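Local atomic coordinates of coclaurine N-methyltransferase (Coptis japonica, PDB entry 6GKV), a protein that catalyses the transfer of a methyl group from S-adenosyl-L-methionine to the ring nitrogen of coclaurine and related tetrahydroisoquinolines in alkaloid biosynthesis. Residues Cys95-Lys98 / Thr103-Glu106; Leu112-Glu117 / Ala344-Phe349; Thr184-Glu189 / Leu210-Glu215; Leu223-Ile228 / Ser262-Phe267; Val301-Phe306 / Gly311-Ala316. One frame throughout, in Å; residues are numbered along the deposited sequence.

Contact 1: residues Cys95-Lys98 / Thr103-Glu106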
# COMPACT_ATOMS: atom_id res chain seq x y z
N CYS A 95 -18.48 -0.93 -14.80
CA CYS A 95 -19.04 -2.24 -15.10
C CYS A 95 -17.92 -3.22 -15.47
O CYS A 95 -16.77 -2.83 -15.65
CB CYS A 95 -20.05 -2.15 -16.23
SG CYS A 95 -21.38 -1.05 -15.80
N TYR A 96 -18.27 -4.50 -15.55
CA TYR A 96 -17.26 -5.53 -15.71
C TYR A 96 -17.41 -6.27 -17.03
O TYR A 96 -18.38 -7.00 -17.24
CB TYR A 96 -17.31 -6.50 -14.53
CG TYR A 96 -16.07 -7.33 -14.41
CD1 TYR A 96 -15.99 -8.59 -14.99
CD2 TYR A 96 -14.96 -6.86 -13.72
CE1 TYR A 96 -14.86 -9.36 -14.89
CE2 TYR A 96 -13.82 -7.62 -13.61
CZ TYR A 96 -13.77 -8.87 -14.19
OH TYR A 96 -12.62 -9.63 -14.08
N PHE A 97 -16.44 -6.08 -17.91
CA PHE A 97 -16.43 -6.74 -19.21
C PHE A 97 -15.38 -7.86 -19.20
O PHE A 97 -14.18 -7.58 -19.27
CB PHE A 97 -16.15 -5.72 -20.33
CG PHE A 97 -17.15 -4.58 -20.41
CD1 PHE A 97 -17.08 -3.51 -19.53
CD2 PHE A 97 -18.13 -4.57 -21.38
CE1 PHE A 97 -17.98 -2.46 -19.60
CE2 PHE A 97 -19.04 -3.53 -21.47
CZ PHE A 97 -18.97 -2.47 -20.57
N LYS A 98 -15.83 -9.11 -19.09
CA LYS A 98 -14.91 -10.25 -19.15
C LYS A 98 -14.50 -10.57 -20.59
O LYS A 98 -13.33 -10.82 -20.86
CB LYS A 98 -15.52 -11.49 -18.46
CG LYS A 98 -14.79 -11.84 -17.16
CD LYS A 98 -15.24 -13.13 -16.46
CE LYS A 98 -14.64 -13.21 -15.04
NZ LYS A 98 -15.65 -13.38 -13.96
N THR A 103 -21.95 -7.25 -23.48
CA THR A 103 -22.82 -6.08 -23.62
C THR A 103 -22.75 -5.19 -22.36
O THR A 103 -22.19 -5.59 -21.35
CB THR A 103 -24.28 -6.49 -23.88
OG1 THR A 103 -24.83 -7.10 -22.70
CG2 THR A 103 -24.36 -7.47 -25.04
N LEU A 104 -23.30 -3.99 -22.44
CA LEU A 104 -23.30 -3.11 -21.28
C LEU A 104 -24.16 -3.70 -20.19
O LEU A 104 -23.80 -3.67 -19.00
CB LEU A 104 -23.80 -1.70 -21.65
CG LEU A 104 -24.01 -0.73 -20.48
CD1 LEU A 104 -22.70 -0.42 -19.75
CD2 LEU A 104 -24.69 0.57 -20.93
N ASP A 105 -25.31 -4.25 -20.59
CA ASP A 105 -26.25 -4.82 -19.63
C ASP A 105 -25.59 -5.95 -18.88
O ASP A 105 -25.59 -5.97 -17.65
CB ASP A 105 -27.51 -5.32 -20.34
CG ASP A 105 -28.56 -4.25 -20.49
OD1 ASP A 105 -28.21 -3.05 -20.60
OD2 ASP A 105 -29.76 -4.61 -20.50
N GLU A 106 -25.03 -6.89 -19.64
CA GLU A 106 -24.25 -7.99 -19.09
C GLU A 106 -23.18 -7.51 -18.13
O GLU A 106 -22.91 -8.14 -17.10
CB GLU A 106 -23.58 -8.78 -20.23
CG GLU A 106 -24.42 -9.91 -20.81
CD GLU A 106 -23.73 -10.64 -21.97
OE1 GLU A 106 -22.77 -10.09 -22.56
OE2 GLU A 106 -24.18 -11.76 -22.29

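Contact 2: residues Leu112-Glu117 / Ala344-Phe349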
# COMPACT_ATOMS: atom_id res chain seq x y z
N LEU A 112 -22.10 -6.29 -10.42
CA LEU A 112 -23.02 -6.37 -9.30
C LEU A 112 -22.87 -7.72 -8.60
O LEU A 112 -22.79 -7.79 -7.36
CB LEU A 112 -24.46 -6.14 -9.77
CG LEU A 112 -24.73 -4.66 -10.11
CD1 LEU A 112 -26.14 -4.42 -10.66
CD2 LEU A 112 -24.46 -3.76 -8.90
N ASP A 113 -22.81 -8.78 -9.40
CA ASP A 113 -22.51 -10.12 -8.90
C ASP A 113 -21.18 -10.16 -8.16
O ASP A 113 -21.09 -10.71 -7.06
CB ASP A 113 -22.49 -11.12 -10.05
CG ASP A 113 -23.88 -11.60 -10.42
OD1 ASP A 113 -24.83 -11.28 -9.68
OD2 ASP A 113 -24.02 -12.31 -11.44
N LEU A 114 -20.16 -9.56 -8.76
CA LEU A 114 -18.83 -9.54 -8.16
C LEU A 114 -18.81 -8.83 -6.79
O LEU A 114 -18.06 -9.21 -5.90
CB LEU A 114 -17.83 -8.90 -9.13
CG LEU A 114 -16.36 -8.89 -8.70
CD1 LEU A 114 -15.87 -10.27 -8.26
CD2 LEU A 114 -15.48 -8.30 -9.81
N TYR A 115 -19.63 -7.80 -6.64
CA TYR A 115 -19.76 -7.10 -5.36
C TYR A 115 -20.30 -8.04 -4.28
O TYR A 115 -19.83 -8.03 -3.15
CB TYR A 115 -20.70 -5.90 -5.47
CG TYR A 115 -20.22 -4.76 -6.33
CD1 TYR A 115 -18.87 -4.49 -6.48
CD2 TYR A 115 -21.14 -3.92 -6.97
CE1 TYR A 115 -18.45 -3.40 -7.23
CE2 TYR A 115 -20.73 -2.86 -7.75
CZ TYR A 115 -19.37 -2.61 -7.89
OH TYR A 115 -18.96 -1.56 -8.68
N CYS A 116 -21.31 -8.82 -4.65
CA CYS A 116 -21.95 -9.74 -3.71
C CYS A 116 -21.01 -10.84 -3.31
O CYS A 116 -21.03 -11.30 -2.17
CB CYS A 116 -23.21 -10.34 -4.32
SG CYS A 116 -24.37 -9.10 -4.84
N GLU A 117 -20.19 -11.27 -4.26
CA GLU A 117 -19.17 -12.27 -4.03
C GLU A 117 -18.14 -11.73 -3.05
O GLU A 117 -17.89 -12.34 -2.00
CB GLU A 117 -18.52 -12.66 -5.36
CG GLU A 117 -17.46 -13.75 -5.33
CD GLU A 117 -16.98 -14.10 -6.74
OE1 GLU A 117 -17.78 -13.96 -7.69
OE2 GLU A 117 -15.80 -14.48 -6.90
N ALA A 344 -9.62 0.59 -11.07
CA ALA A 344 -10.54 0.38 -9.97
C ALA A 344 -9.96 -0.51 -8.87
O ALA A 344 -9.35 -1.55 -9.13
CB ALA A 344 -11.84 -0.20 -10.48
N SER A 345 -10.17 -0.08 -7.63
CA SER A 345 -9.72 -0.79 -6.43
C SER A 345 -10.88 -1.27 -5.58
O SER A 345 -11.80 -0.50 -5.27
CB SER A 345 -8.82 0.13 -5.60
OG SER A 345 -8.48 -0.45 -4.36
N HIS A 346 -10.83 -2.54 -5.19
CA HIS A 346 -11.79 -3.11 -4.23
C HIS A 346 -11.14 -3.46 -2.88
O HIS A 346 -10.19 -4.25 -2.82
CB HIS A 346 -12.45 -4.37 -4.80
CG HIS A 346 -13.39 -4.09 -5.94
ND1 HIS A 346 -13.98 -5.09 -6.68
CD2 HIS A 346 -13.85 -2.93 -6.45
CE1 HIS A 346 -14.76 -4.56 -7.60
NE2 HIS A 346 -14.71 -3.25 -7.48
N VAL A 347 -11.69 -2.90 -1.81
CA VAL A 347 -11.21 -3.19 -0.47
C VAL A 347 -12.31 -3.78 0.42
O VAL A 347 -13.42 -3.23 0.51
CB VAL A 347 -10.66 -1.93 0.21
CG1 VAL A 347 -9.89 -2.33 1.46
CG2 VAL A 347 -9.75 -1.15 -0.75
N LEU A 348 -11.98 -4.90 1.08
CA LEU A 348 -12.91 -5.49 2.04
C LEU A 348 -12.39 -5.22 3.46
O LEU A 348 -11.24 -5.53 3.77
CB LEU A 348 -13.10 -6.99 1.79
CG LEU A 348 -14.15 -7.71 2.65
CD1 LEU A 348 -15.55 -7.15 2.43
CD2 LEU A 348 -14.14 -9.23 2.41
N PHE A 349 -13.22 -4.60 4.28
CA PHE A 349 -12.87 -4.27 5.66
C PHE A 349 -13.73 -5.03 6.66
O PHE A 349 -14.92 -5.24 6.41
CB PHE A 349 -13.07 -2.78 5.96
CG PHE A 349 -12.26 -1.83 5.13
CD1 PHE A 349 -10.97 -1.47 5.52
CD2 PHE A 349 -12.82 -1.21 4.01
CE1 PHE A 349 -10.24 -0.55 4.77
CE2 PHE A 349 -12.10 -0.27 3.26
CZ PHE A 349 -10.81 0.06 3.64

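Contact 3: residues Thr184-Glu189 / Leu210-Glu215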
# COMPACT_ATOMS: atom_id res chain seq x y z
N THR A 184 -23.01 14.46 7.27
CA THR A 184 -23.53 14.86 8.57
C THR A 184 -24.51 13.86 9.16
O THR A 184 -25.01 14.07 10.27
CB THR A 184 -24.27 16.22 8.50
OG1 THR A 184 -25.21 16.21 7.42
CG2 THR A 184 -23.29 17.36 8.29
N HIS A 185 -24.81 12.78 8.45
CA HIS A 185 -25.84 11.88 8.96
C HIS A 185 -25.33 11.03 10.12
O HIS A 185 -24.30 10.37 10.04
CB HIS A 185 -26.40 10.98 7.86
CG HIS A 185 -27.59 10.18 8.31
ND1 HIS A 185 -28.82 10.74 8.51
CD2 HIS A 185 -27.70 8.86 8.62
CE1 HIS A 185 -29.67 9.80 8.92
NE2 HIS A 185 -29.01 8.66 9.00
N GLU A 186 -26.08 11.06 11.22
CA GLU A 186 -25.88 10.11 12.29
C GLU A 186 -27.09 9.19 12.30
O GLU A 186 -28.19 9.59 11.91
CB GLU A 186 -25.69 10.81 13.64
CG GLU A 186 -24.44 11.69 13.74
CD GLU A 186 -23.12 10.89 13.84
OE1 GLU A 186 -23.13 9.66 13.63
OE2 GLU A 186 -22.07 11.51 14.13
N MET A 187 -26.89 7.95 12.72
CA MET A 187 -27.99 7.00 12.82
C MET A 187 -27.59 5.91 13.80
O MET A 187 -26.43 5.50 13.84
CB MET A 187 -28.35 6.40 11.45
CG MET A 187 -27.26 5.58 10.79
SD MET A 187 -27.74 4.93 9.17
CE MET A 187 -29.19 3.98 9.62
N ALA A 188 -28.55 5.46 14.60
CA ALA A 188 -28.29 4.50 15.65
C ALA A 188 -28.59 3.08 15.20
O ALA A 188 -28.64 2.15 16.01
CB ALA A 188 -29.09 4.85 16.89
N GLU A 189 -28.78 2.90 13.90
CA GLU A 189 -28.98 1.57 13.35
C GLU A 189 -27.63 0.93 12.99
O GLU A 189 -26.59 1.57 13.10
CB GLU A 189 -29.89 1.63 12.13
CG GLU A 189 -31.22 0.94 12.36
CD GLU A 189 -32.06 0.89 11.12
OE1 GLU A 189 -31.53 1.21 10.03
OE2 GLU A 189 -33.25 0.53 11.22
N LEU A 210 -14.68 7.13 7.79
CA LEU A 210 -14.57 5.72 8.15
C LEU A 210 -14.83 5.46 9.65
O LEU A 210 -15.36 4.40 10.02
CB LEU A 210 -13.20 5.16 7.74
CG LEU A 210 -13.12 4.88 6.22
CD1 LEU A 210 -11.72 4.55 5.77
CD2 LEU A 210 -14.09 3.77 5.78
N ARG A 211 -14.49 6.42 10.51
CA ARG A 211 -14.88 6.30 11.91
C ARG A 211 -16.40 6.19 12.00
O ARG A 211 -16.94 5.31 12.69
CB ARG A 211 -14.36 7.48 12.75
CG ARG A 211 -14.56 7.31 14.29
CD ARG A 211 -13.86 8.42 15.09
NE ARG A 211 -12.51 8.68 14.59
CZ ARG A 211 -11.44 7.93 14.85
NH1 ARG A 211 -11.54 6.86 15.63
NH2 ARG A 211 -10.25 8.25 14.34
N LYS A 212 -17.10 7.07 11.29
CA LYS A 212 -18.56 7.09 11.31
C LYS A 212 -19.14 5.77 10.77
O LYS A 212 -19.97 5.14 11.43
CB LYS A 212 -19.10 8.28 10.50
CG LYS A 212 -20.61 8.33 10.38
CD LYS A 212 -21.09 9.51 9.55
CE LYS A 212 -21.03 10.81 10.34
NZ LYS A 212 -21.23 11.97 9.45
N ILE A 213 -18.70 5.36 9.59
CA ILE A 213 -19.22 4.16 8.94
C ILE A 213 -19.00 2.87 9.77
O ILE A 213 -19.85 1.96 9.77
CB ILE A 213 -18.58 4.00 7.54
CG1 ILE A 213 -19.05 5.14 6.63
CG2 ILE A 213 -18.96 2.66 6.92
CD1 ILE A 213 -18.45 5.09 5.25
N SER A 214 -17.88 2.80 10.48
CA SER A 214 -17.55 1.61 11.26
C SER A 214 -18.53 1.46 12.42
O SER A 214 -18.85 0.35 12.83
CB SER A 214 -16.12 1.66 11.80
OG SER A 214 -15.97 2.66 12.79
N GLU A 215 -19.03 2.59 12.91
CA GLU A 215 -20.01 2.61 14.00
C GLU A 215 -21.34 2.03 13.53
O GLU A 215 -22.16 1.61 14.34
CB GLU A 215 -20.20 4.03 14.54
CG GLU A 215 -18.95 4.61 15.21
CD GLU A 215 -19.09 6.08 15.57
OE1 GLU A 215 -20.17 6.67 15.34
OE2 GLU A 215 -18.10 6.66 16.10

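Contact 4: residues Leu223-Ile228 / Ser262-Phe267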
# COMPACT_ATOMS: atom_id res chain seq x y z
N LEU A 223 -17.41 -4.21 5.59
CA LEU A 223 -17.48 -3.03 4.76
C LEU A 223 -16.83 -3.32 3.41
O LEU A 223 -15.64 -3.65 3.36
CB LEU A 223 -16.77 -1.85 5.43
CG LEU A 223 -16.60 -0.64 4.50
CD1 LEU A 223 -17.96 -0.14 4.07
CD2 LEU A 223 -15.77 0.49 5.12
N PHE A 224 -17.59 -3.24 2.32
CA PHE A 224 -16.99 -3.40 1.00
C PHE A 224 -16.93 -2.05 0.25
O PHE A 224 -17.94 -1.34 0.11
CB PHE A 224 -17.76 -4.41 0.16
CG PHE A 224 -17.23 -4.53 -1.25
CD1 PHE A 224 -16.05 -5.22 -1.51
CD2 PHE A 224 -17.89 -3.93 -2.30
CE1 PHE A 224 -15.55 -5.32 -2.80
CE2 PHE A 224 -17.40 -4.03 -3.60
CZ PHE A 224 -16.23 -4.72 -3.85
N LEU A 225 -15.74 -1.73 -0.26
CA LEU A 225 -15.50 -0.45 -0.92
C LEU A 225 -14.97 -0.57 -2.35
O LEU A 225 -14.05 -1.32 -2.60
CB LEU A 225 -14.50 0.37 -0.11
CG LEU A 225 -14.00 1.65 -0.79
CD1 LEU A 225 -15.15 2.61 -0.89
CD2 LEU A 225 -12.86 2.26 0.01
N GLU A 226 -15.56 0.19 -3.27
CA GLU A 226 -14.98 0.38 -4.59
C GLU A 226 -14.65 1.86 -4.81
O GLU A 226 -15.49 2.74 -4.56
CB GLU A 226 -15.91 -0.12 -5.70
CG GLU A 226 -15.30 0.01 -7.11
CD GLU A 226 -16.28 -0.34 -8.24
OE1 GLU A 226 -16.47 -1.54 -8.51
OE2 GLU A 226 -16.86 0.57 -8.85
N HIS A 227 -13.43 2.13 -5.26
CA HIS A 227 -13.06 3.47 -5.67
C HIS A 227 -12.18 3.39 -6.89
O HIS A 227 -11.37 2.48 -7.00
CB HIS A 227 -12.33 4.22 -4.57
CG HIS A 227 -11.06 3.57 -4.14
ND1 HIS A 227 -9.83 3.95 -4.63
CD2 HIS A 227 -10.82 2.58 -3.24
CE1 HIS A 227 -8.89 3.22 -4.05
NE2 HIS A 227 -9.46 2.38 -3.21
N ILE A 228 -12.34 4.32 -7.81
CA ILE A 228 -11.43 4.36 -8.92
C ILE A 228 -10.11 4.87 -8.33
O ILE A 228 -10.11 5.47 -7.26
CB ILE A 228 -11.97 5.25 -10.06
CG1 ILE A 228 -12.39 6.61 -9.53
CG2 ILE A 228 -13.17 4.56 -10.68
CD1 ILE A 228 -11.28 7.62 -9.46
N SER A 262 -3.48 2.01 -3.11
CA SER A 262 -3.09 1.70 -1.72
C SER A 262 -3.71 2.58 -0.65
O SER A 262 -3.37 2.45 0.52
CB SER A 262 -1.58 1.82 -1.57
OG SER A 262 -1.22 3.20 -1.53
N PHE A 263 -4.59 3.50 -1.04
CA PHE A 263 -4.84 4.69 -0.23
C PHE A 263 -5.52 4.41 1.10
O PHE A 263 -5.10 4.92 2.14
CB PHE A 263 -5.68 5.73 -1.03
CG PHE A 263 -5.44 7.16 -0.60
CD1 PHE A 263 -4.19 7.74 -0.78
CD2 PHE A 263 -6.44 7.91 -0.01
CE1 PHE A 263 -3.95 9.06 -0.37
CE2 PHE A 263 -6.22 9.23 0.41
CZ PHE A 263 -4.98 9.80 0.24
N PHE A 264 -6.55 3.58 1.09
CA PHE A 264 -7.33 3.37 2.28
C PHE A 264 -6.69 2.34 3.18
O PHE A 264 -7.14 2.13 4.30
CB PHE A 264 -8.74 3.00 1.89
CG PHE A 264 -9.40 4.07 1.08
CD1 PHE A 264 -9.66 5.30 1.66
CD2 PHE A 264 -9.72 3.88 -0.25
CE1 PHE A 264 -10.25 6.34 0.92
CE2 PHE A 264 -10.31 4.90 -0.99
CZ PHE A 264 -10.57 6.13 -0.40
N LEU A 265 -5.60 1.75 2.72
CA LEU A 265 -4.74 0.96 3.58
C LEU A 265 -4.20 1.86 4.70
O LEU A 265 -3.71 1.37 5.72
CB LEU A 265 -3.58 0.34 2.79
CG LEU A 265 -3.94 -0.64 1.64
CD1 LEU A 265 -2.70 -1.23 1.00
CD2 LEU A 265 -4.89 -1.76 2.10
N TYR A 266 -4.28 3.17 4.48
CA TYR A 266 -3.68 4.13 5.41
C TYR A 266 -4.73 4.72 6.33
O TYR A 266 -4.44 5.64 7.10
CB TYR A 266 -2.96 5.24 4.65
CG TYR A 266 -1.65 4.81 4.02
CD1 TYR A 266 -0.50 4.62 4.80
CD2 TYR A 266 -1.55 4.61 2.65
CE1 TYR A 266 0.70 4.23 4.24
CE2 TYR A 266 -0.32 4.21 2.06
CZ TYR A 266 0.79 4.04 2.87
OH TYR A 266 1.99 3.66 2.31
N PHE A 267 -5.95 4.21 6.21
CA PHE A 267 -7.08 4.70 7.00
C PHE A 267 -7.75 3.51 7.70
O PHE A 267 -8.87 3.10 7.36
CB PHE A 267 -8.06 5.48 6.10
CG PHE A 267 -7.54 6.84 5.68
CD1 PHE A 267 -7.62 7.94 6.55
CD2 PHE A 267 -6.97 7.01 4.43
CE1 PHE A 267 -7.12 9.18 6.18
CE2 PHE A 267 -6.45 8.24 4.05
CZ PHE A 267 -6.53 9.34 4.93

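Contact 5: residues Val301-Phe306 / Gly311-Ala316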
# COMPACT_ATOMS: atom_id res chain seq x y z
N VAL A 301 -33.96 11.45 -29.43
CA VAL A 301 -34.82 11.54 -28.24
C VAL A 301 -34.16 12.34 -27.11
O VAL A 301 -34.85 12.92 -26.25
CB VAL A 301 -35.21 10.11 -27.72
CG1 VAL A 301 -33.98 9.23 -27.61
CG2 VAL A 301 -35.94 10.17 -26.38
N ILE A 302 -32.84 12.41 -27.12
CA ILE A 302 -32.11 13.17 -26.11
C ILE A 302 -32.19 14.68 -26.38
O ILE A 302 -32.34 15.48 -25.45
CB ILE A 302 -30.64 12.72 -26.02
CG1 ILE A 302 -30.58 11.28 -25.50
CG2 ILE A 302 -29.84 13.65 -25.12
CD1 ILE A 302 -29.17 10.74 -25.30
N LYS A 303 -32.11 15.07 -27.65
CA LYS A 303 -32.15 16.48 -28.03
C LYS A 303 -33.46 17.17 -27.57
O LYS A 303 -33.40 18.22 -26.93
CB LYS A 303 -31.95 16.63 -29.54
CG LYS A 303 -31.98 18.05 -30.07
CD LYS A 303 -30.58 18.62 -30.11
CE LYS A 303 -30.57 20.08 -30.47
NZ LYS A 303 -29.18 20.57 -30.58
N PRO A 304 -34.64 16.61 -27.90
CA PRO A 304 -35.84 17.24 -27.37
C PRO A 304 -35.93 17.19 -25.84
O PRO A 304 -36.52 18.08 -25.22
CB PRO A 304 -36.98 16.44 -28.01
CG PRO A 304 -36.40 15.96 -29.29
CD PRO A 304 -34.99 15.61 -28.93
N MET A 305 -35.35 16.16 -25.24
CA MET A 305 -35.38 16.05 -23.79
C MET A 305 -34.57 17.16 -23.12
O MET A 305 -34.97 17.70 -22.09
CB MET A 305 -34.87 14.69 -23.37
CG MET A 305 -34.74 14.52 -21.88
SD MET A 305 -33.97 12.94 -21.52
CE MET A 305 -35.15 11.79 -22.23
N PHE A 306 -33.43 17.49 -23.73
CA PHE A 306 -32.52 18.50 -23.19
C PHE A 306 -33.04 19.92 -23.49
O PHE A 306 -32.83 20.85 -22.71
CB PHE A 306 -31.10 18.32 -23.75
CG PHE A 306 -30.29 17.26 -23.04
CD1 PHE A 306 -30.89 16.38 -22.15
CD2 PHE A 306 -28.91 17.17 -23.24
CE1 PHE A 306 -30.13 15.41 -21.49
CE2 PHE A 306 -28.15 16.21 -22.57
CZ PHE A 306 -28.76 15.33 -21.70
N GLY A 311 -33.91 25.64 -21.63
CA GLY A 311 -34.96 26.45 -22.22
C GLY A 311 -34.73 26.84 -23.67
O GLY A 311 -35.59 27.46 -24.30
N ASN A 312 -33.57 26.44 -24.19
CA ASN A 312 -33.08 26.91 -25.47
C ASN A 312 -32.11 25.88 -26.04
O ASN A 312 -31.48 25.15 -25.29
CB ASN A 312 -32.38 28.25 -25.30
CG ASN A 312 -31.26 28.19 -24.28
OD1 ASN A 312 -30.09 28.03 -24.63
ND2 ASN A 312 -31.62 28.27 -23.00
N GLU A 313 -31.98 25.84 -27.37
CA GLU A 313 -31.14 24.85 -28.01
C GLU A 313 -29.66 25.00 -27.66
O GLU A 313 -28.97 24.00 -27.49
CB GLU A 313 -31.33 24.89 -29.53
CG GLU A 313 -32.77 24.69 -29.94
CD GLU A 313 -32.92 24.30 -31.40
OE1 GLU A 313 -32.12 23.46 -31.87
OE2 GLU A 313 -33.83 24.85 -32.07
N GLU A 314 -29.19 26.25 -27.53
CA GLU A 314 -27.79 26.54 -27.16
C GLU A 314 -27.32 25.75 -25.94
O GLU A 314 -26.20 25.25 -25.90
CB GLU A 314 -27.59 28.05 -26.90
CG GLU A 314 -27.75 28.94 -28.12
CD GLU A 314 -29.20 29.22 -28.47
OE1 GLU A 314 -29.79 30.17 -27.91
OE2 GLU A 314 -29.76 28.48 -29.31
N GLU A 315 -28.18 25.64 -24.93
CA GLU A 315 -27.79 25.01 -23.69
C GLU A 315 -28.02 23.51 -23.77
O GLU A 315 -27.41 22.73 -23.05
CB GLU A 315 -28.56 25.62 -22.52
CG GLU A 315 -28.21 27.08 -22.29
CD GLU A 315 -28.78 27.62 -21.00
OE1 GLU A 315 -28.53 27.00 -19.94
OE2 GLU A 315 -29.44 28.67 -21.04
N ALA A 316 -28.92 23.12 -24.67
CA ALA A 316 -29.19 21.72 -24.90
C ALA A 316 -27.98 21.12 -25.60
O ALA A 316 -27.53 20.03 -25.26
CB ALA A 316 -30.44 21.54 -25.73

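Contact 1: residues Cys95-Lys98 / Thr103-Glu106
Cys95 and Phe97, in the irregular loop 95-98, face Leu104 and Thr103 at the start of helix 104-118. The backbones stay well apart, with the CA atoms of Cys95 and Leu104 7.6 Å from each other and no hydrogen bond between the segments, so the contact is made by side chains, one of them against a backbone carbonyl. Phe97 reaches across with its ring. Its CG lies anti to the carbonyl carbon (chi1 -59°), which carries CE2 to 3.8 Å from Thr103 O, while CZ comes within 4.3 Å of Leu104 CD1. Leu104 CD1 also meets Cys95 SG at 4.2 Å, so one methyl touches both thiol and phenyl ring. The CB of Thr103 points away from the loop, and its hydroxyl caps the helix. Its OG1 accepts from Glu106 N at 3.1 Å, and Glu106 OE1 accepts from Thr103 N at 3.1 Å, on the anti side of the carboxylate, completing a capping box. Helix 281-297 packs against both parts: Phe97 touches Thr287, Leu104 touches Trp291, and Cys95 N bonds to Thr287 OG1. Ser93, which binds S-adenosyl-L-homocysteine, lies about 6 Å from Cys95, side chain to side chain. The chemistry is therefore divided: sulfur, methyl and ring join the loop beside the cofactor site to the helix largely by apolar packing, whereas the polar groups at the helix start satisfy one another within the cap.

Contact 2: residues Leu112-Glu117 / Ala344-Phe349
Tyr115, on helix 104-118, meets His346, on strand 342-350, in an oblique aromatic pair, ring centroids 5.7 Å apart and planes at 58°. The imidazole approaches the rim of the phenol: His346 NE2 lies near the plane of the Tyr115 ring, 3.8 Å from Tyr115 CE1. His346 CG is anti to the carbonyl carbon (chi1 -69°), an orientation that extends the ring toward the helix. Apolar packing is limited to Leu114 CD2 at the imidazole edge, 4.4 Å from His346 CE1. Polar bonding runs through third parties. Glu226 OE1, on the adjacent strand, is hydrogen-bonded to both Tyr115 OH and His346 NE2, tying the two rings together; Lys91 NZ also bonds to Tyr115 OH, and Arg118 NH1 to His346 ND1. These bonds at both imidazole nitrogens probably fix the rotation of the His346 ring. A helix packed on the central sheet is characteristic of the Rossmann-like methyltransferase fold, and the side chain of Tyr115 is about 6 Å from the bound S-adenosyl-L-homocysteine.

Contact 3: residues Thr184-Glu189 / Leu210-Glu215
Lys212, on helix 206-215, reaches the loop 184-189 that precedes strand 191-197 and meets His185 and Glu186. The lysine chain leaves the helix with CG anti to N (chi1 176°) and bends at chi3 (-77°), laying its last carbons along the His185 carbonyl: CE is 3.3 Å and CD 3.4 Å from His185 O. Its NZ hydrogen-bonds to the carbonyl oxygen of Ile182, a residue of the S-adenosyl-L-homocysteine site. The loop, strand 191-197 and this helix follow one another in the Rossmann-like methyltransferase core, where the lysine links helix to cofactor-binding loop. A methionine in place of Lys212 would probably leave the Ile182 carbonyl without this donor. Glu186, bent at chi2, brings its carboxylate across the end of the lysine side chain, with OE2 4.0 Å from Lys212 CE but 4.8 Å from Lys212 NZ, so the opposite charges probably attract only weakly. Glu186 OE1 lies 4.5 Å from Glu215 OE1, a pairing of like charges that solvent probably screens at these exposed side chains.

Contact 4: residues Leu223-Ile228 / Ser262-Phe267
Phe264 drives an edge into the face of His227, and Leu225 packs obliquely against the same ring. The edge-to-face pair has planes at 85° and centroids 4.6 Å apart; Phe264 CE2 stands over the centre of the imidazole, 3.3 Å from His227 CD2. His227 holds CG between its backbone N and carbonyl carbon (chi1 60°), which lets ND1 donate to Ile228 O at 3.1 Å, from above the carbonyl plane, and so restrains the ring that receives the phenyl edge. Leu225 CD2 approaches Phe264 CD2 at 3.5 Å. With an alanine at His227, the Phe264 edge would probably lose the flat surface it rests on, and the Ile228 carbonyl its side-chain donor. Phe264 is further enclosed by edge-to-face pairs with Phe200 and Tyr206. Strand 221-230 thus has the short 3-10 segment 264-266 packed on one sheet face, near helix 206-215, while Tyr266 on that segment packs on helix 44-58 and hydrogen-bonds to His276 of the second subunit.

Contact 5: residues Val301-Phe306 / Gly311-Ala316
Phe306 and Ala316 bring the helices 299-309 and 313-335 to a CA separation of only 4.9 Å on either side of the short connection in the sequence. Ala316 CB sits 3.8 Å from Phe306 CB. With CG anti to the carbonyl carbon (chi1 -82°), the Phe306 ring leans away from the methyl, and Ala316 O comes to its edge, near the ring plane, 3.8 Å from Phe306 CD2. Ile302 CG2 lies over the centre of one face of that ring. On the outer side Lys303, bent at chi2, crosses Glu313 at about a right angle; Lys303 NZ remains 4.3 Å from Glu313 OE1, too far for a salt bridge. Asn312 caps the second helix: its OD1 accepts a weak bond from Glu315 N, and its ND2 donates to Glu315 OE2 at 3.0 Å. Phe306 also packs on Leu319, Ile320 and Trp323 and meets Phe81. The arrangement is that of two consecutive helices joined by a short turn, the second N-capped, away from the cofactor and substrate pockets.

Overall arrangement
Contacts 1 and 2 share helix 104-118 and touch through Tyr96 and Leu114, their centres about 15 Å apart. Contact 4 lies about 11 Å from contact 2, centre to centre, because strands 221-230 and 342-350 are neighbours in the sheet, where Glu226 meets Tyr115 and His346. Contact 3 adjoins contact 4 where Leu210 packs on Leu223. Along the chain contact 1 comes first, then contacts 3, 4 and 5, all nested within the loop that contact 2 closes. Contact 5 lies across the chain's centre, about 37 Å from contact 2, centre to centre. Contacts 1 to 4 thus lie in and around the sheet-centred core that holds the cofactor, whereas contact 5 belongs to a remote helical region.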